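Local coordinates for protein Tetur07g02040 (PDB 6BDJ) that binds ferric iron and probably opens catechol-type aromatic rings between the two hydroxyl-bearing carbons, inserting both atoms of molecular oxygen, at residues S37-E42 with H230-M235; L65-N70 with F133-P138; Y86-D91 with F118-Q123; P146-R151 with G162-D167. All blocks are in the same frame, centred on the assembly; numbering follows the deposited sequence.

Contact 1. Residues S37-E42 with H230-M235; sequences SPEVGE and HRSNLM
This is a loop-to-loop contact of mixed character against strand 157-166, polar at Glu39 and Ser232 and apolar at Leu234. Segment 37-42 precedes strand 64-73, and segment 230-235 follows strand 218-226. Both loops bond to strand 157-166, through the backbones of Val40 with Ile161 and Ser232 with Val158. Glu39 carries the polar part. Its CG stands anti to the carbonyl carbon (chi1 -70°), and the extended chain reaches across to the other loop. Ser232 OG donates to Glu39 OE1 over 2.7 Å, on the syn lone pair. OE1 also accepts from the backbone N of Ile161, so two bonds grip it. Glu39 OE2 takes a hydrogen bond from water 1 at 2.6 Å. That water lies in the plane of the His230 ring, at its edge, 2.9 Å from His230 NE2. It accepts a further bond from Asn233 N. Ser232 OG has a second role as acceptor from Leu234 N, 3.2 Å away, which makes an ST turn. Within this turn, Leu234 CD1 packs closely on Glu39 CB, at 3.3 Å. Glu42 N donates to Leu234 O over 3.1 Å, in the carbonyl plane, with an angle of 154° at the hydrogen. The Glu42 side chain leaves anti to its backbone N (chi1 -172°) and crosses Met235 obliquely, with OE1 3.6 Å from Met235 CA. It lies about 6 Å from the side chain of His149, an iron ligand. Its OE2 forms a salt bridge with Arg151, and its OE1 accepts from the backbone N of Trp236.

Contact 2. Residues L65-N70 with F133-P138; sequences LNVTLN and FETLFP
Leu65 has the most surface buried here, followed by Phe133 and Val67. All three point to the same face of an antiparallel strand pair. Leu65 forms a hydrogen-bonded pair with Thr135. Its N donates to Thr135 O over 2.9 Å in a nearly straight bond (178° at the hydrogen), although the donor lies well above the carbonyl plane. The return bond, from Thr135 N to Leu65 O at 2.8 Å, runs almost along the C=O axis. The Leu65 side chain sets out anti to the backbone N (chi1 171°). Its CB packs against Phe137 N at 3.8 Å, and its CD2 approaches the Phe137 ring obliquely, 4.4 Å from CD2 of that ring. Val67 and Phe133 form the next hydrogen-bonded pair. Val67 N to Phe133 O and Phe133 N to Val67 O are both 2.8 Å, and both donors lie in the carbonyl plane. The Phe133 ring turns its edge to Val67 O and reaches Val85 and Ile87 of strand 84-88. Val67 CG2 meets the methyl CG2 of Thr135 at 3.6 Å. Between the two pairs, Asn66 and Glu134 lie side by side on the other face, with amide and carboxylate planes 15° apart. Asn66 OD1 bonds to Arg64, and Glu134 OE1 to Asn55. The arrangement is an antiparallel ladder at the end of the sheet, consistent with the beta-sandwich core of intradiol dioxygenases.

Contact 3. Residues Y86-D91 with F118-Q123; sequences YIWQPD and FLRGTQ
Phe118 O is gripped by two hydrogen bonds, one from Ser97 OG and one from water 2 at 2.9 Å. The same water donates to Gln89 O, so it bridges the two segments just past strand 84-88 and just before strand 120-124. Next to it, Gln89 N gives a longer, bent bond to Leu119 O (3.3 Å, 137° at the hydrogen). Leu119 has the most surface buried by the contact. Its CB lies against Gln89 CG, and its CD1 reaches Asp91 CA at 3.5 Å. Further along, in a hydrogen-bonded antiparallel pair, Ile87 N donates to Gly121 O over 2.9 Å, nearly along the C=O axis. Trp88 and Arg120 share a face of the sheet. The guanidinium is 15° from parallel to the indole, with NH1 3.6 Å from Trp88 CB. Carbonyls of Ser97 and Tyr45 hold the guanidinium in place. Tyr86 and Thr122 run side by side. Thr122 OG1 comes nearest, 3.2 Å from Tyr86 CD2. Thr122 CG2 sits 4.2 Å from the Tyr86 ring centroid, straight over the face: a CH-pi contact. An alanine at Tyr86 would remove the ring under Thr122 and beside Asp50, and would probably loosen the packing of each. Strand 84-88 lies between strand 120-124, outermost within the chain, and strand 148-154, to which Tyr86 and Trp88 bond by backbone. Ile87, on the other face, packs on Phe133 of strand 130-136.

Contact 4. Residues P146-R151 with G162-D167; sequences PHIHYR and GQIFFD. With FE (Fe (III) ion), chain C.
The ferric ion is bound by His147 NE2 at 2.5 Å, His149 NE2 at 2.3 Å and water 4 at 2.2 Å. Tyr96 OH is a further ligand. Tyr141, an iron ligand in a structure of this protein, is not bound to the ion here. Gln163 stands beside both histidines. Its OE1 lies 3.6 Å above the His147 ring plane, toward the rim, with amide and ring 24° apart. Its NE2 comes 3.4 Å from His149 CE1. Arg144 donates to OE1, and NE2 donates to Gly41 O, which fixes the amide rotation. Trp88 stacks on the His149 ring. Each imidazole is also held by its ND1. That of His147 bonds to Thr145 O. That of His149 donates over 2.7 Å to water 3, which lies in the ring plane and passes a bond to Gly162 O. These bonds would probably strengthen NE2 as a donor to the metal. On the opposite face of the strand pair from His149 and Gln163 lie Ile148, Ile164 and Tyr150. Ile148 with Ile164, and Tyr150 with Gly162, are hydrogen-bonded antiparallel pairs. Tyr150 CG occupies the crowded position between N and carbonyl carbon (chi1 76°). This folds the ring across Gly162, whose N lies 3.8 Å above the ring centre. A CB on Gly162 would clash with Tyr150 OH. An alanine at Tyr150 would take away the ring over Gly162 and against Ile164 CG1, and would probably loosen this part of the hairpin. The hairpin region of strands 148-154 and 157-166 carries the non-haem ferric site characteristic of intradiol dioxygenases.

How the contacts relate
Contact 1 opens near the N terminus and closes near the C terminus, so its loop encloses the other three. Contact 2 opens next, on strand 64-73. Contact 3 opens and closes within it, before strand 130-136 completes contact 2. Contact 4 follows in series as a short hairpin; no loops cross. Contacts 2, 3 and 4 share one sheet, and Gln89 joins contact 3 to contact 2 through Thr135 and Leu136. Phe137 and Pro138 pack on Phe166 of contact 4. Strands 84-88 and 148-154 are neighbours, linking contacts 3 and 4. Contacts 1 and 4, centres about 13 Å apart, are tied by the Glu42-Arg151 salt bridge and a probable hydrogen bond from Gln163 NE2 to Gly41 O.

Contact 1. Residues S37-E42 with H230-M235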
# COMPACT_ATOMS: atom_id res chain seq x y z
N SER A 37 -10.03 3.37 -10.73
CA SER A 37 -9.47 2.35 -9.86
C SER A 37 -10.41 2.08 -8.69
O SER A 37 -11.15 2.96 -8.26
CB SER A 37 -8.09 2.74 -9.37
OG SER A 37 -7.17 2.63 -10.44
N PRO A 38 -10.43 0.84 -8.22
CA PRO A 38 -11.28 0.55 -7.09
C PRO A 38 -10.68 1.10 -5.79
O PRO A 38 -9.46 1.25 -5.69
CB PRO A 38 -11.27 -0.97 -7.04
CG PRO A 38 -9.87 -1.30 -7.48
CD PRO A 38 -9.62 -0.34 -8.61
N GLU A 39 -11.56 1.40 -4.85
CA GLU A 39 -11.19 1.74 -3.51
C GLU A 39 -11.34 0.53 -2.61
O GLU A 39 -12.14 -0.39 -2.87
CB GLU A 39 -12.12 2.82 -2.97
CG GLU A 39 -11.94 4.19 -3.60
CD GLU A 39 -12.39 5.29 -2.66
OE1 GLU A 39 -11.58 5.75 -1.80
OE2 GLU A 39 -13.57 5.68 -2.78
N VAL A 40 -10.60 0.53 -1.50
CA VAL A 40 -10.61 -0.60 -0.56
C VAL A 40 -10.47 0.04 0.82
O VAL A 40 -9.76 1.05 0.96
CB VAL A 40 -9.40 -1.54 -0.78
CG1 VAL A 40 -9.52 -2.76 0.11
CG2 VAL A 40 -9.32 -2.01 -2.23
N GLY A 41 -11.07 -0.59 1.82
CA GLY A 41 -11.07 -0.04 3.18
C GLY A 41 -9.64 0.23 3.70
O GLY A 41 -8.69 -0.47 3.37
N GLU A 42 -9.51 1.29 4.49
CA GLU A 42 -8.23 1.74 5.03
C GLU A 42 -7.60 0.73 5.98
O GLU A 42 -6.37 0.68 6.12
CB GLU A 42 -8.47 3.02 5.79
CG GLU A 42 -7.23 3.73 6.26
CD GLU A 42 -7.59 5.11 6.75
OE1 GLU A 42 -7.99 5.25 7.95
OE2 GLU A 42 -7.48 6.05 5.92
N HIS A 230 -13.52 13.46 -5.60
CA HIS A 230 -14.16 12.47 -4.74
C HIS A 230 -13.67 12.66 -3.34
O HIS A 230 -12.49 12.85 -3.14
CB HIS A 230 -13.88 11.04 -5.21
CG HIS A 230 -14.68 10.00 -4.46
ND1 HIS A 230 -16.06 9.97 -4.48
CD2 HIS A 230 -14.29 8.97 -3.66
CE1 HIS A 230 -16.48 8.97 -3.72
NE2 HIS A 230 -15.43 8.35 -3.22
N ARG A 231 -14.58 12.68 -2.37
CA ARG A 231 -14.21 12.52 -0.97
C ARG A 231 -14.48 11.07 -0.62
O ARG A 231 -15.64 10.63 -0.63
CB ARG A 231 -15.04 13.43 -0.08
CG ARG A 231 -14.72 14.91 -0.19
CD ARG A 231 -15.35 15.70 0.96
NE ARG A 231 -16.76 15.31 1.19
CZ ARG A 231 -17.85 16.00 0.86
NH1 ARG A 231 -19.05 15.47 1.14
NH2 ARG A 231 -17.78 17.19 0.27
N SER A 232 -13.41 10.33 -0.32
CA SER A 232 -13.53 8.93 0.10
C SER A 232 -14.25 8.87 1.45
O SER A 232 -14.19 9.82 2.22
CB SER A 232 -12.14 8.28 0.21
OG SER A 232 -12.24 6.89 0.52
N ASN A 233 -14.95 7.79 1.72
CA ASN A 233 -15.54 7.55 3.05
C ASN A 233 -14.96 6.26 3.64
O ASN A 233 -15.54 5.65 4.56
CB ASN A 233 -17.09 7.53 3.01
CG ASN A 233 -17.67 6.36 2.22
OD1 ASN A 233 -16.96 5.65 1.49
ND2 ASN A 233 -18.97 6.16 2.34
N LEU A 234 -13.79 5.85 3.14
CA LEU A 234 -13.21 4.56 3.51
C LEU A 234 -12.16 4.63 4.60
O LEU A 234 -11.52 3.62 4.93
CB LEU A 234 -12.70 3.84 2.26
CG LEU A 234 -13.90 3.33 1.44
CD1 LEU A 234 -13.47 2.93 0.05
CD2 LEU A 234 -14.58 2.13 2.08
N MET A 235 -12.00 5.83 5.17
CA MET A 235 -11.10 6.04 6.30
C MET A 235 -11.69 5.28 7.49
O MET A 235 -12.90 5.10 7.57
CB MET A 235 -10.84 7.53 6.60
CG MET A 235 -12.05 8.47 6.63
SD MET A 235 -12.67 9.17 5.07
CE MET A 235 -11.41 8.88 3.84
O HOH W 1 -15.33 6.41 -1.00

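Contact 2. Residues L65-N70 with F133-P138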
# COMPACT_ATOMS: atom_id res chain seq x y z
N LEU A 65 11.79 -3.94 -2.74
CA LEU A 65 10.78 -3.71 -3.76
C LEU A 65 10.66 -2.22 -3.97
O LEU A 65 10.42 -1.49 -3.03
CB LEU A 65 9.44 -4.24 -3.28
CG LEU A 65 8.18 -3.92 -4.09
CD1 LEU A 65 8.32 -4.33 -5.55
CD2 LEU A 65 6.98 -4.66 -3.48
N ASN A 66 10.81 -1.79 -5.21
CA ASN A 66 10.50 -0.42 -5.62
C ASN A 66 9.08 -0.35 -6.18
O ASN A 66 8.75 -1.01 -7.17
CB ASN A 66 11.47 0.06 -6.69
CG ASN A 66 12.88 0.26 -6.15
OD1 ASN A 66 13.10 0.44 -4.96
ND2 ASN A 66 13.85 0.21 -7.05
N VAL A 67 8.26 0.48 -5.55
CA VAL A 67 6.86 0.63 -5.91
C VAL A 67 6.70 1.96 -6.64
O VAL A 67 6.90 3.01 -6.04
CB VAL A 67 5.98 0.60 -4.64
CG1 VAL A 67 4.54 1.00 -4.94
CG2 VAL A 67 6.01 -0.78 -3.99
N THR A 68 6.34 1.91 -7.92
CA THR A 68 6.07 3.11 -8.70
C THR A 68 4.57 3.14 -8.97
O THR A 68 4.01 2.16 -9.47
CB THR A 68 6.85 3.11 -10.03
OG1 THR A 68 8.26 3.10 -9.75
CG2 THR A 68 6.53 4.34 -10.89
N LEU A 69 3.93 4.23 -8.57
CA LEU A 69 2.51 4.46 -8.83
C LEU A 69 2.36 5.62 -9.78
O LEU A 69 2.95 6.67 -9.55
CB LEU A 69 1.77 4.81 -7.55
CG LEU A 69 1.87 3.84 -6.37
CD1 LEU A 69 0.77 4.14 -5.38
CD2 LEU A 69 1.76 2.39 -6.80
N ASN A 70 1.56 5.44 -10.83
CA ASN A 70 1.29 6.48 -11.82
C ASN A 70 -0.18 6.87 -11.70
O ASN A 70 -1.06 6.02 -11.87
CB ASN A 70 1.64 5.98 -13.22
CG ASN A 70 3.11 5.59 -13.36
OD1 ASN A 70 4.02 6.41 -13.16
ND2 ASN A 70 3.35 4.32 -13.68
N PHE A 133 8.47 4.59 -4.33
CA PHE A 133 8.89 4.28 -2.98
C PHE A 133 9.88 3.11 -3.02
O PHE A 133 9.72 2.19 -3.81
CB PHE A 133 7.69 3.85 -2.15
CG PHE A 133 6.72 4.94 -1.87
CD1 PHE A 133 6.88 5.77 -0.79
CD2 PHE A 133 5.58 5.09 -2.66
CE1 PHE A 133 5.97 6.76 -0.51
CE2 PHE A 133 4.66 6.09 -2.39
CZ PHE A 133 4.85 6.93 -1.32
N GLU A 134 10.87 3.15 -2.15
CA GLU A 134 11.81 2.04 -1.95
C GLU A 134 11.37 1.36 -0.68
O GLU A 134 11.48 1.94 0.40
CB GLU A 134 13.25 2.54 -1.82
CG GLU A 134 13.71 3.32 -3.04
CD GLU A 134 15.17 3.72 -2.98
OE1 GLU A 134 15.76 3.79 -1.88
OE2 GLU A 134 15.76 3.92 -4.06
N THR A 135 10.81 0.17 -0.82
CA THR A 135 10.21 -0.53 0.28
C THR A 135 10.64 -1.97 0.26
O THR A 135 11.67 -2.31 -0.32
CB THR A 135 8.68 -0.34 0.29
OG1 THR A 135 8.13 -0.93 1.47
CG2 THR A 135 8.00 -0.91 -0.94
N LEU A 136 9.92 -2.81 0.99
CA LEU A 136 10.17 -4.24 0.96
C LEU A 136 8.89 -4.92 0.51
O LEU A 136 7.80 -4.38 0.68
CB LEU A 136 10.54 -4.73 2.35
CG LEU A 136 11.77 -4.10 3.04
CD1 LEU A 136 11.88 -4.67 4.45
CD2 LEU A 136 13.06 -4.34 2.26
N PHE A 137 9.02 -6.12 -0.02
CA PHE A 137 7.85 -6.96 -0.17
C PHE A 137 7.19 -7.15 1.23
O PHE A 137 7.88 -7.46 2.19
CB PHE A 137 8.20 -8.29 -0.83
CG PHE A 137 7.00 -9.06 -1.25
CD1 PHE A 137 6.32 -9.86 -0.34
CD2 PHE A 137 6.50 -8.95 -2.55
CE1 PHE A 137 5.18 -10.55 -0.70
CE2 PHE A 137 5.34 -9.64 -2.92
CZ PHE A 137 4.68 -10.42 -1.99
N PRO A 138 5.87 -6.90 1.34
CA PRO A 138 5.21 -6.91 2.64
C PRO A 138 5.06 -8.31 3.18
O PRO A 138 4.92 -9.27 2.41
CB PRO A 138 3.85 -6.30 2.35
CG PRO A 138 3.57 -6.72 0.96
CD PRO A 138 4.92 -6.59 0.27

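Contact 3. Residues Y86-D91 with F118-Q123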
# COMPACT_ATOMS: atom_id res chain seq x y z
N TYR A 86 0.30 8.44 0.33
CA TYR A 86 0.78 7.71 1.46
C TYR A 86 0.75 6.22 1.22
O TYR A 86 -0.24 5.70 0.72
CB TYR A 86 -0.11 7.94 2.66
CG TYR A 86 -0.26 9.36 3.15
CD1 TYR A 86 -1.04 10.27 2.44
CD2 TYR A 86 0.35 9.79 4.34
CE1 TYR A 86 -1.22 11.57 2.88
CE2 TYR A 86 0.18 11.11 4.79
CZ TYR A 86 -0.62 11.98 4.05
OH TYR A 86 -0.86 13.27 4.46
N ILE A 87 1.79 5.50 1.60
CA ILE A 87 1.70 4.05 1.74
C ILE A 87 2.07 3.61 3.13
O ILE A 87 2.78 4.31 3.85
CB ILE A 87 2.51 3.29 0.68
CG1 ILE A 87 4.01 3.58 0.79
CG2 ILE A 87 2.06 3.71 -0.72
CD1 ILE A 87 4.82 2.64 -0.08
N TRP A 88 1.53 2.47 3.51
CA TRP A 88 1.92 1.80 4.73
C TRP A 88 1.66 0.33 4.59
O TRP A 88 0.75 -0.11 3.85
CB TRP A 88 1.24 2.38 5.99
CG TRP A 88 -0.29 2.18 6.11
CD1 TRP A 88 -0.97 1.38 7.01
CD2 TRP A 88 -1.29 2.85 5.35
NE1 TRP A 88 -2.33 1.51 6.85
CE2 TRP A 88 -2.56 2.39 5.83
CE3 TRP A 88 -1.26 3.76 4.30
CZ2 TRP A 88 -3.77 2.84 5.29
CZ3 TRP A 88 -2.47 4.22 3.78
CH2 TRP A 88 -3.70 3.76 4.27
N GLN A 89 2.50 -0.44 5.26
CA GLN A 89 2.50 -1.89 5.09
C GLN A 89 3.14 -2.55 6.32
O GLN A 89 3.91 -1.93 7.04
CB GLN A 89 3.27 -2.25 3.83
CG GLN A 89 4.77 -2.00 3.95
CD GLN A 89 5.55 -2.32 2.70
OE1 GLN A 89 5.51 -1.58 1.73
NE2 GLN A 89 6.31 -3.39 2.74
N PRO A 90 2.86 -3.83 6.53
CA PRO A 90 3.56 -4.52 7.62
C PRO A 90 4.92 -5.04 7.23
O PRO A 90 5.18 -5.30 6.04
CB PRO A 90 2.65 -5.69 7.91
CG PRO A 90 1.98 -5.99 6.62
CD PRO A 90 1.96 -4.74 5.79
N ASP A 91 5.79 -5.23 8.22
CA ASP A 91 7.08 -5.89 7.98
C ASP A 91 6.92 -7.38 7.68
O ASP A 91 5.80 -7.90 7.71
CB ASP A 91 8.09 -5.59 9.12
CG ASP A 91 7.92 -6.44 10.36
OD1 ASP A 91 7.12 -7.38 10.40
OD2 ASP A 91 8.65 -6.17 11.32
N PHE A 118 8.57 2.82 10.64
CA PHE A 118 9.09 2.07 9.53
C PHE A 118 7.95 1.65 8.61
O PHE A 118 6.80 1.45 9.05
CB PHE A 118 9.90 0.83 9.98
CG PHE A 118 9.12 -0.17 10.83
CD1 PHE A 118 8.14 -0.99 10.29
CD2 PHE A 118 9.41 -0.32 12.18
CE1 PHE A 118 7.44 -1.90 11.07
CE2 PHE A 118 8.72 -1.23 12.98
CZ PHE A 118 7.74 -2.02 12.42
N LEU A 119 8.32 1.50 7.35
CA LEU A 119 7.44 1.07 6.30
C LEU A 119 6.19 1.95 6.14
O LEU A 119 5.10 1.47 5.78
CB LEU A 119 7.10 -0.41 6.49
CG LEU A 119 8.32 -1.35 6.36
CD1 LEU A 119 7.97 -2.79 6.70
CD2 LEU A 119 8.98 -1.32 4.99
N ARG A 120 6.39 3.25 6.37
CA ARG A 120 5.41 4.25 6.11
C ARG A 120 6.07 5.35 5.38
O ARG A 120 7.21 5.74 5.72
CB ARG A 120 4.85 4.78 7.43
CG ARG A 120 4.12 3.72 8.24
CD ARG A 120 3.63 4.31 9.54
NE ARG A 120 2.93 3.24 10.23
CZ ARG A 120 1.63 2.97 10.12
NH1 ARG A 120 0.82 3.70 9.35
NH2 ARG A 120 1.12 1.94 10.78
N GLY A 121 5.42 5.88 4.35
CA GLY A 121 5.94 7.12 3.78
C GLY A 121 4.94 7.83 2.90
O GLY A 121 3.92 7.23 2.54
N THR A 122 5.29 9.06 2.55
CA THR A 122 4.51 9.92 1.69
C THR A 122 5.39 10.41 0.57
O THR A 122 6.55 10.74 0.81
CB THR A 122 4.01 11.14 2.46
OG1 THR A 122 3.36 10.70 3.66
CG2 THR A 122 3.01 11.93 1.62
N GLN A 123 4.85 10.46 -0.65
CA GLN A 123 5.52 11.16 -1.76
C GLN A 123 4.49 11.98 -2.56
O GLN A 123 3.32 11.61 -2.67
CB GLN A 123 6.24 10.18 -2.67
CG GLN A 123 7.45 9.50 -2.05
CD GLN A 123 8.65 10.43 -2.01
OE1 GLN A 123 8.87 11.17 -1.05
NE2 GLN A 123 9.39 10.45 -3.08
O HOH W 2 4.52 -0.31 9.20

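Contact 4. Residues P146-R151 with G162-D167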
# COMPACT_ATOMS: atom_id res chain seq x y z
N PRO A 146 -1.28 -10.83 1.53
CA PRO A 146 -0.27 -9.76 1.59
C PRO A 146 -0.70 -8.56 0.76
O PRO A 146 -1.26 -8.71 -0.31
CB PRO A 146 0.98 -10.41 0.97
CG PRO A 146 0.77 -11.87 1.10
CD PRO A 146 -0.71 -12.09 1.02
N HIS A 147 -0.44 -7.37 1.27
CA HIS A 147 -0.80 -6.15 0.59
C HIS A 147 -0.07 -4.97 1.13
O HIS A 147 0.50 -5.02 2.23
CB HIS A 147 -2.27 -5.88 0.81
CG HIS A 147 -2.64 -5.77 2.25
ND1 HIS A 147 -2.86 -6.87 3.04
CD2 HIS A 147 -2.78 -4.69 3.05
CE1 HIS A 147 -3.18 -6.48 4.26
NE2 HIS A 147 -3.09 -5.16 4.31
N ILE A 148 -0.14 -3.88 0.36
CA ILE A 148 0.33 -2.57 0.78
C ILE A 148 -0.84 -1.62 0.69
O ILE A 148 -1.52 -1.56 -0.36
CB ILE A 148 1.45 -2.06 -0.14
CG1 ILE A 148 2.69 -2.97 -0.03
CG2 ILE A 148 1.84 -0.61 0.22
CD1 ILE A 148 3.78 -2.71 -1.07
N HIS A 149 -1.07 -0.87 1.75
CA HIS A 149 -2.08 0.16 1.71
C HIS A 149 -1.59 1.43 1.08
O HIS A 149 -0.39 1.72 1.14
CB HIS A 149 -2.49 0.56 3.09
CG HIS A 149 -3.13 -0.50 3.87
ND1 HIS A 149 -4.51 -0.61 3.98
CD2 HIS A 149 -2.60 -1.48 4.63
CE1 HIS A 149 -4.79 -1.62 4.78
NE2 HIS A 149 -3.65 -2.16 5.18
N TYR A 150 -2.54 2.23 0.59
CA TYR A 150 -2.24 3.55 0.05
C TYR A 150 -3.44 4.46 0.21
O TYR A 150 -4.59 4.01 0.18
CB TYR A 150 -1.78 3.48 -1.41
CG TYR A 150 -2.89 3.24 -2.41
CD1 TYR A 150 -3.29 1.95 -2.75
CD2 TYR A 150 -3.54 4.30 -3.02
CE1 TYR A 150 -4.32 1.74 -3.66
CE2 TYR A 150 -4.57 4.10 -3.91
CZ TYR A 150 -4.96 2.82 -4.24
OH TYR A 150 -5.99 2.65 -5.15
N ARG A 151 -3.16 5.74 0.39
CA ARG A 151 -4.17 6.75 0.55
C ARG A 151 -3.67 8.01 -0.12
O ARG A 151 -2.49 8.37 0.03
CB ARG A 151 -4.42 6.98 2.03
CG ARG A 151 -5.15 8.25 2.38
CD ARG A 151 -5.74 8.13 3.79
NE ARG A 151 -6.06 9.43 4.33
CZ ARG A 151 -6.80 9.71 5.40
NH1 ARG A 151 -7.41 8.76 6.12
NH2 ARG A 151 -6.95 10.98 5.77
N GLY A 162 -6.94 2.77 -0.95
CA GLY A 162 -6.94 1.44 -1.53
C GLY A 162 -5.88 0.54 -0.96
O GLY A 162 -5.28 0.82 0.10
N GLN A 163 -5.73 -0.58 -1.65
CA GLN A 163 -4.79 -1.62 -1.30
C GLN A 163 -4.19 -2.17 -2.56
O GLN A 163 -4.88 -2.36 -3.55
CB GLN A 163 -5.47 -2.71 -0.50
CG GLN A 163 -5.82 -2.25 0.91
CD GLN A 163 -6.40 -3.34 1.79
OE1 GLN A 163 -6.15 -4.53 1.59
NE2 GLN A 163 -7.17 -2.92 2.80
N ILE A 164 -2.89 -2.44 -2.50
CA ILE A 164 -2.11 -3.00 -3.58
C ILE A 164 -1.94 -4.49 -3.29
O ILE A 164 -1.51 -4.88 -2.20
CB ILE A 164 -0.73 -2.32 -3.65
CG1 ILE A 164 -0.89 -0.81 -3.79
CG2 ILE A 164 0.08 -2.89 -4.80
CD1 ILE A 164 0.37 -0.00 -3.59
N PHE A 165 -2.27 -5.32 -4.27
CA PHE A 165 -2.13 -6.77 -4.16
C PHE A 165 -1.04 -7.26 -5.10
O PHE A 165 -0.57 -6.54 -5.97
CB PHE A 165 -3.48 -7.42 -4.45
CG PHE A 165 -4.56 -7.01 -3.48
CD1 PHE A 165 -4.58 -7.54 -2.21
CD2 PHE A 165 -5.49 -6.03 -3.80
CE1 PHE A 165 -5.54 -7.15 -1.27
CE2 PHE A 165 -6.47 -5.64 -2.88
CZ PHE A 165 -6.50 -6.22 -1.62
N PHE A 166 -0.65 -8.51 -4.89
CA PHE A 166 0.42 -9.16 -5.67
C PHE A 166 -0.12 -10.36 -6.42
O PHE A 166 -1.06 -11.04 -5.96
CB PHE A 166 1.56 -9.54 -4.75
CG PHE A 166 2.16 -8.35 -4.08
CD1 PHE A 166 3.18 -7.65 -4.70
CD2 PHE A 166 1.64 -7.87 -2.89
CE1 PHE A 166 3.73 -6.51 -4.10
CE2 PHE A 166 2.17 -6.73 -2.29
CZ PHE A 166 3.23 -6.05 -2.91
N ASP A 167 0.47 -10.62 -7.60
CA ASP A 167 0.05 -11.78 -8.39
C ASP A 167 0.47 -13.03 -7.63
O ASP A 167 1.50 -13.02 -6.94
CB ASP A 167 0.60 -11.73 -9.83
CG ASP A 167 2.10 -11.95 -9.90
OD1 ASP A 167 2.84 -11.01 -9.54
OD2 ASP A 167 2.54 -13.06 -10.31
FE FE C . -3.16 -4.03 6.50
O HOH W 3 -6.24 0.93 2.56
O HOH W 4 -4.42 -3.09 7.99